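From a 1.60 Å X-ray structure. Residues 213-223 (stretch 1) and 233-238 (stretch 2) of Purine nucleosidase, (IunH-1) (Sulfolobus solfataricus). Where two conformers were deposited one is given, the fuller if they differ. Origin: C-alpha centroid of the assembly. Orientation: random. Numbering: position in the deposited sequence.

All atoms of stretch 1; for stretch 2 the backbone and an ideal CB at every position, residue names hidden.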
ATOM      1  N   LEU A 213      33.082 -11.444  31.330  1.00 43.60           N
ATOM      2  CA  LEU A 213      32.588 -10.418  30.414  1.00 40.37           C
ATOM      3  C   LEU A 213      31.279 -10.858  29.741  1.00 36.99           C
ATOM      4  O   LEU A 213      30.318 -10.085  29.655  1.00 35.62           O
ATOM      5  CB  LEU A 213      33.650 -10.101  29.356  1.00 40.42           C
ATOM      6  CG  LEU A 213      33.263  -9.000  28.367  1.00 39.46           C
ATOM      7  CD1 LEU A 213      32.842  -7.698  29.080  1.00 42.97           C
ATOM      8  CD2 LEU A 213      34.426  -8.748  27.404  1.00 42.10           C
ATOM      9  N   TYR A 214      31.235 -12.105  29.286  1.00 35.38           N
ATOM     10  CA  TYR A 214      30.019 -12.655  28.672  1.00 33.23           C
ATOM     11  C   TYR A 214      28.842 -12.577  29.645  1.00 33.72           C
ATOM     12  O   TYR A 214      27.779 -12.088  29.276  1.00 32.10           O
ATOM     13  CB  TYR A 214      30.272 -14.104  28.250  1.00 33.59           C
ATOM     14  CG  TYR A 214      29.113 -14.876  27.621  1.00 32.18           C
ATOM     15  CD1 TYR A 214      29.085 -15.150  26.250  1.00 31.18           C
ATOM     16  CD2 TYR A 214      28.091 -15.390  28.401  1.00 31.11           C
ATOM     17  CE1 TYR A 214      28.056 -15.894  25.686  1.00 30.32           C
ATOM     18  CE2 TYR A 214      27.059 -16.134  27.850  1.00 31.93           C
ATOM     19  CZ  TYR A 214      27.055 -16.392  26.493  1.00 30.86           C
ATOM     20  OH  TYR A 214      26.016 -17.139  25.961  1.00 31.57           O
ATOM     21  N   VAL A 215      29.043 -13.018  30.889  1.00 36.66           N
ATOM     22  CA  VAL A 215      27.960 -12.966  31.882  1.00 38.08           C
ATOM     23  C   VAL A 215      27.510 -11.514  32.067  1.00 38.36           C
ATOM     24  O   VAL A 215      26.301 -11.232  32.037  1.00 37.95           O
ATOM     25  CB  VAL A 215      28.374 -13.626  33.209  1.00 42.61           C
ATOM     26  CG1 VAL A 215      27.325 -13.373  34.316  1.00 44.69           C
ATOM     27  CG2 VAL A 215      28.607 -15.117  32.990  1.00 43.62           C
ATOM     28  N   SER A 216      28.465 -10.597  32.215  1.00 39.12           N
ATOM     29  CA  SER A 216      28.147  -9.169  32.390  1.00 41.18           C
ATOM     30  C   SER A 216      27.363  -8.580  31.210  1.00 37.58           C
ATOM     31  O   SER A 216      26.410  -7.802  31.398  1.00 37.51           O
ATOM     32  CB  SER A 216      29.434  -8.380  32.607  1.00 44.53           C
ATOM     33  OG  SER A 216      29.199  -6.981  32.691  1.00 49.39           O
ATOM     34  N   MET A 217      27.767  -8.960  29.998  1.00 34.78           N
ATOM     35  CA  MET A 217      27.172  -8.395  28.779  1.00 32.45           C
ATOM     36  C   MET A 217      25.799  -8.943  28.450  1.00 30.10           C
ATOM     37  O   MET A 217      25.041  -8.261  27.771  1.00 28.84           O
ATOM     38  CB  MET A 217      28.090  -8.615  27.556  1.00 31.32           C
ATOM     39  CG  MET A 217      29.391  -7.814  27.567  1.00 33.47           C
ATOM     40  SD  MET A 217      30.256  -7.764  25.954  1.00 34.78           S
ATOM     41  CE  MET A 217      30.457  -9.519  25.638  1.00 34.92           C
ATOM     42  N   TYR A 218      25.503 -10.166  28.910  1.00 29.78           N
ATOM     43  CA  TYR A 218      24.285 -10.901  28.518  1.00 28.81           C
ATOM     44  C   TYR A 218      23.188 -10.937  29.578  1.00 29.87           C
ATOM     45  O   TYR A 218      22.053 -11.279  29.268  1.00 29.90           O
ATOM     46  CB  TYR A 218      24.619 -12.346  28.056  1.00 28.16           C
ATOM     47  CG  TYR A 218      25.166 -12.387  26.639  1.00 26.35           C
ATOM     48  CD1 TYR A 218      26.516 -12.148  26.397  1.00 27.52           C
ATOM     49  CD2 TYR A 218      24.336 -12.622  25.535  1.00 25.83           C
ATOM     50  CE1 TYR A 218      27.034 -12.141  25.115  1.00 26.31           C
ATOM     51  CE2 TYR A 218      24.856 -12.622  24.246  1.00 24.86           C
ATOM     52  CZ  TYR A 218      26.205 -12.372  24.040  1.00 25.36           C
ATOM     53  OH  TYR A 218      26.766 -12.371  22.763  1.00 25.30           O
ATOM     54  N   LEU A 219      23.488 -10.550  30.812  1.00 32.15           N
ATOM     55  CA  LEU A 219      22.489 -10.664  31.871  0.50 34.10           C
ATOM     56  C   LEU A 219      21.185  -9.931  31.552  1.00 32.98           C
ATOM     57  O   LEU A 219      20.103 -10.501  31.717  1.00 33.54           O
ATOM     58  CB  LEU A 219      23.035 -10.173  33.208  0.50 38.01           C
ATOM     59  CG  LEU A 219      22.090 -10.410  34.391  0.50 42.18           C
ATOM     60  CD1 LEU A 219      21.582 -11.861  34.422  0.50 42.06           C
ATOM     61  CD2 LEU A 219      22.791 -10.058  35.668  0.50 46.80           C
ATOM     62  N   HIS A 220      21.274  -8.666  31.141  1.00 32.30           N
ATOM     63  CA  HIS A 220      20.057  -7.866  30.861  1.00 31.43           C
ATOM     64  C   HIS A 220      19.275  -8.471  29.698  1.00 29.55           C
ATOM     65  O   HIS A 220      18.066  -8.628  29.788  1.00 30.35           O
ATOM     66  CB  HIS A 220      20.421  -6.387  30.574  1.00 31.44           C
ATOM     67  CG  HIS A 220      19.243  -5.516  30.239  1.00 31.97           C
ATOM     68  ND1 HIS A 220      18.803  -4.497  31.055  1.00 35.50           N
ATOM     69  CD2 HIS A 220      18.428  -5.501  29.154  1.00 31.30           C
ATOM     70  CE1 HIS A 220      17.747  -3.913  30.509  1.00 35.59           C
ATOM     71  NE2 HIS A 220      17.506  -4.504  29.347  1.00 32.91           N
ATOM     72  N   TYR A 221      19.983  -8.802  28.614  1.00 27.89           N
ATOM     73  CA  TYR A 221      19.383  -9.403  27.422  1.00 26.46           C
ATOM     74  C   TYR A 221      18.705 -10.732  27.723  1.00 26.55           C
ATOM     75  O   TYR A 221      17.611 -11.011  27.220  1.00 27.01           O
ATOM     76  CB  TYR A 221      20.477  -9.614  26.379  1.00 25.36           C
ATOM     77  CG  TYR A 221      20.065 -10.093  24.999  1.00 24.58           C
ATOM     78  CD1 TYR A 221      19.135  -9.399  24.256  1.00 24.53           C
ATOM     79  CD2 TYR A 221      20.699 -11.193  24.402  1.00 26.71           C
ATOM     80  CE1 TYR A 221      18.813  -9.805  22.947  1.00 27.37           C
ATOM     81  CE2 TYR A 221      20.386 -11.586  23.098  1.00 28.14           C
ATOM     82  CZ  TYR A 221      19.441 -10.891  22.396  1.00 29.04           C
ATOM     83  OH  TYR A 221      19.117 -11.266  21.098  1.00 29.30           O
ATOM     84  N   ARG A 222      19.341 -11.551  28.552  1.00 27.32           N
ATOM     85  CA  ARG A 222      18.753 -12.825  28.955  1.00 28.63           C
ATOM     86  C   ARG A 222      17.436 -12.649  29.737  1.00 30.92           C
ATOM     87  O   ARG A 222      16.426 -13.333  29.471  1.00 31.94           O
ATOM     88  CB  ARG A 222      19.768 -13.627  29.763  1.00 29.75           C
ATOM     89  CG  ARG A 222      19.301 -15.010  30.179  1.00 31.42           C
ATOM     90  CD  ARG A 222      20.381 -15.756  30.970  1.00 33.57           C
ATOM     91  NE  ARG A 222      19.972 -17.137  31.271  1.00 37.12           N
ATOM     92  CZ  ARG A 222      20.077 -18.167  30.422  1.00 37.20           C
ATOM     93  NH1 ARG A 222      20.589 -18.015  29.204  1.00 35.23           N
ATOM     94  NH2 ARG A 222      19.654 -19.369  30.788  1.00 41.80           N
ATOM     95  N   GLN A 223      17.426 -11.731  30.705  1.00 32.31           N
ATOM     96  CA  GLN A 223      16.203 -11.457  31.450  1.00 34.81           C
ATOM     97  C   GLN A 223      15.073 -11.012  30.519  1.00 32.79           C
ATOM     98  O   GLN A 223      13.937 -11.482  30.647  1.00 33.90           O
ATOM     99  CB  GLN A 223      16.443 -10.394  32.552  1.00 37.34           C
ATOM    100  CG  GLN A 223      15.330 -10.262  33.592  1.00 45.00           C
ATOM    101  CD  GLN A 223      14.074  -9.499  33.124  1.00 48.49           C
ATOM    102  OE1 GLN A 223      14.130  -8.621  32.250  1.00 49.33           O
ATOM    103  NE2 GLN A 223      12.943  -9.822  33.735  1.00 50.01           N
ATOM    104  N   UNK A 233      15.892 -18.986  27.839  1.00 37.88           N
ATOM    105  CA  UNK A 233      17.264 -18.540  28.021  1.00 35.98           C
ATOM    106  C   UNK A 233      17.486 -17.267  27.214  1.00 32.75           C
ATOM    107  O   UNK A 233      16.702 -16.314  27.302  1.00 33.19           O
ATOM    108  CB  UNK A 233      18.255 -19.629  27.606  1.00 35.98           C
ATOM    109  N   UNK A 234      18.576 -17.222  26.451  1.00 29.94           N
ATOM    110  CA  UNK A 234      18.813 -16.107  25.545  1.00 27.33           C
ATOM    111  C   UNK A 234      19.302 -16.649  24.208  1.00 25.78           C
ATOM    112  O   UNK A 234      19.906 -17.727  24.143  1.00 27.17           O
ATOM    113  CB  UNK A 234      19.823 -15.122  26.137  1.00 27.33           C
ATOM    114  N   UNK A 235      19.017 -15.906  23.142  1.00 27.82           N
ATOM    115  CA  UNK A 235      19.460 -16.342  21.823  1.00 27.07           C
ATOM    116  C   UNK A 235      20.802 -15.725  21.412  1.00 26.10           C
ATOM    117  O   UNK A 235      21.264 -14.764  22.029  1.00 26.07           O
ATOM    118  CB  UNK A 235      18.394 -15.993  20.782  1.00 27.07           C
ATOM    119  N   UNK A 236      21.395 -16.278  20.345  1.00 25.01           N
ATOM    120  CA  UNK A 236      22.668 -15.810  19.775  1.00 24.59           C
ATOM    121  C   UNK A 236      22.497 -15.573  18.260  1.00 23.69           C
ATOM    122  O   UNK A 236      23.108 -16.265  17.436  1.00 24.77           O
ATOM    123  CB  UNK A 236      23.784 -16.822  20.040  1.00 24.59           C
ATOM    124  N   UNK A 237      21.662 -14.593  17.880  1.00 22.01           N
ATOM    125  CA  UNK A 237      21.403 -14.397  16.454  1.00 21.66           C
ATOM    126  C   UNK A 237      22.671 -14.122  15.647  1.00 21.72           C
ATOM    127  O   UNK A 237      22.903 -14.743  14.582  1.00 21.90           O
ATOM    128  CB  UNK A 237      20.419 -13.241  16.264  1.00 21.66           C
ATOM    129  N   UNK A 238      23.486 -13.182  16.106  1.00 21.38           N
ATOM    130  CA  UNK A 238      24.699 -12.789  15.376  1.00 21.49           C
ATOM    131  C   UNK A 238      25.831 -13.798  15.541  1.00 22.41           C
ATOM    132  O   UNK A 238      26.542 -14.097  14.579  1.00 22.39           O
ATOM    133  CB  UNK A 238      25.171 -11.412  15.848  1.00 21.49           C
TER

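Position 233 enters the contact beside the guanidinium of Arg 222, whose extended side chain brings its end close to it. The positive phi, 123°, by itself favours glycine, and the ideal CB would lie 3.3 Å from Arg 222 NH1, a tight fit. The deposited residue is Gly 233; its CA lies over one face of the guanidinium, 3.6 Å from Arg 222 NH1.

Position 234 faces the helix most directly. Its CA is 4.7 Å from that of Arg 222, and CA-to-CB points toward stretch 1, with the ideal CB 3.8 Å from Arg 222 CA and 4.4 Å from Tyr 221 CD2. Farther out, the helix offers a cationic donor, Arg 222 NH1, and a hydroxyl, Tyr 214 OH, with the Tyr 218 side chain close by. Asparagine, glutamine or an acid could accept from the arginine, but a side chain that also serves the hydroxyl needs length and two polar ends, which makes histidine especially apt. The residue is His 234. Its ND1 accepts a hydrogen bond from Arg 222 NH1 (2.9 Å), and its NE2 donates one to Tyr 214 OH (2.9 Å). The imidazole thus bridges two helix residues eight positions apart, with Tyr 218 CB over one face of its ring.

At position 235 CA-to-CB runs sideways, and the ideal CB is 4.8 Å from Tyr 221 OH. Phi of -94° and psi of 167° allow many residues; a compact apolar side chain, such as valine or proline, would suit the tyrosine ring nearby. Pro 235 packs its CD 3.9 Å from Tyr 221 CE2, while its CG is 3.5 Å from Tyr 221 OH.

Position 236 leaves its ideal CB with nothing of stretch 1 within 5.5 Å, so a small residue would make little contact. A longer side chain could turn back to the hydroxyls of Tyr 214 and Tyr 218; glutamine or histidine would be reasonable. The N-cap position often carries serine, threonine, asparagine or aspartate, but here it holds His 236. Its NE2 shares a 2.8 Å hydrogen bond with Tyr 214 OH, in which either could be the donor. Tyr 214 OH therefore joins both histidines.

Position 237 begins a helix, where phi of -58° is compatible with proline and with most other residues. Pro 237 places CD 3.8 Å from Tyr 221 OH.

Position 238 is out of reach of stretch 1, which therefore sets no preference; the residue is Asp 238.

Stretch 2 (233-238) GHPHPD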
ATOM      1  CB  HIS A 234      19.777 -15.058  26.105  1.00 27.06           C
ATOM      2  CG  HIS A 234      21.195 -15.514  26.241  1.00 28.52           C
ATOM      3  ND1 HIS A 234      21.716 -15.994  27.424  1.00 31.15           N
ATOM      4  CD2 HIS A 234      22.218 -15.498  25.357  1.00 29.48           C
ATOM      5  CE1 HIS A 234      22.997 -16.279  27.250  1.00 31.77           C
ATOM      6  NE2 HIS A 234      23.322 -15.998  26.002  1.00 30.51           N
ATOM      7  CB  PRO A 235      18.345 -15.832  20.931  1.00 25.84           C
ATOM      8  CG  PRO A 235      17.963 -14.535  21.544  1.00 25.63           C
ATOM      9  CD  PRO A 235      18.107 -14.744  23.040  1.00 27.66           C
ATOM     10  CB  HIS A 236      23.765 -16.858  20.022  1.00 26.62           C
ATOM     11  CG  HIS A 236      24.509 -16.695  21.316  1.00 27.24           C
ATOM     12  ND1 HIS A 236      25.167 -15.532  21.661  1.00 28.47           N
ATOM     13  CD2 HIS A 236      24.780 -17.585  22.308  1.00 29.73           C
ATOM     14  CE1 HIS A 236      25.777 -15.698  22.823  1.00 31.19           C
ATOM     15  NE2 HIS A 236      25.556 -16.935  23.241  1.00 30.89           N
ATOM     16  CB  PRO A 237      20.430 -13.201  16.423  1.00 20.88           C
ATOM     17  CG  PRO A 237      20.646 -12.491  17.714  1.00 21.71           C
ATOM     18  CD  PRO A 237      20.997 -13.577  18.715  1.00 23.00           C
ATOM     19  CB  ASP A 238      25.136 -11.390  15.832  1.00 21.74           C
ATOM     20  CG  ASP A 238      24.013 -10.387  15.739  1.00 24.12           C
ATOM     21  OD1 ASP A 238      23.160 -10.493  14.823  1.00 23.21           O
ATOM     22  OD2 ASP A 238      23.941  -9.474  16.598  1.00 29.75           O
TER
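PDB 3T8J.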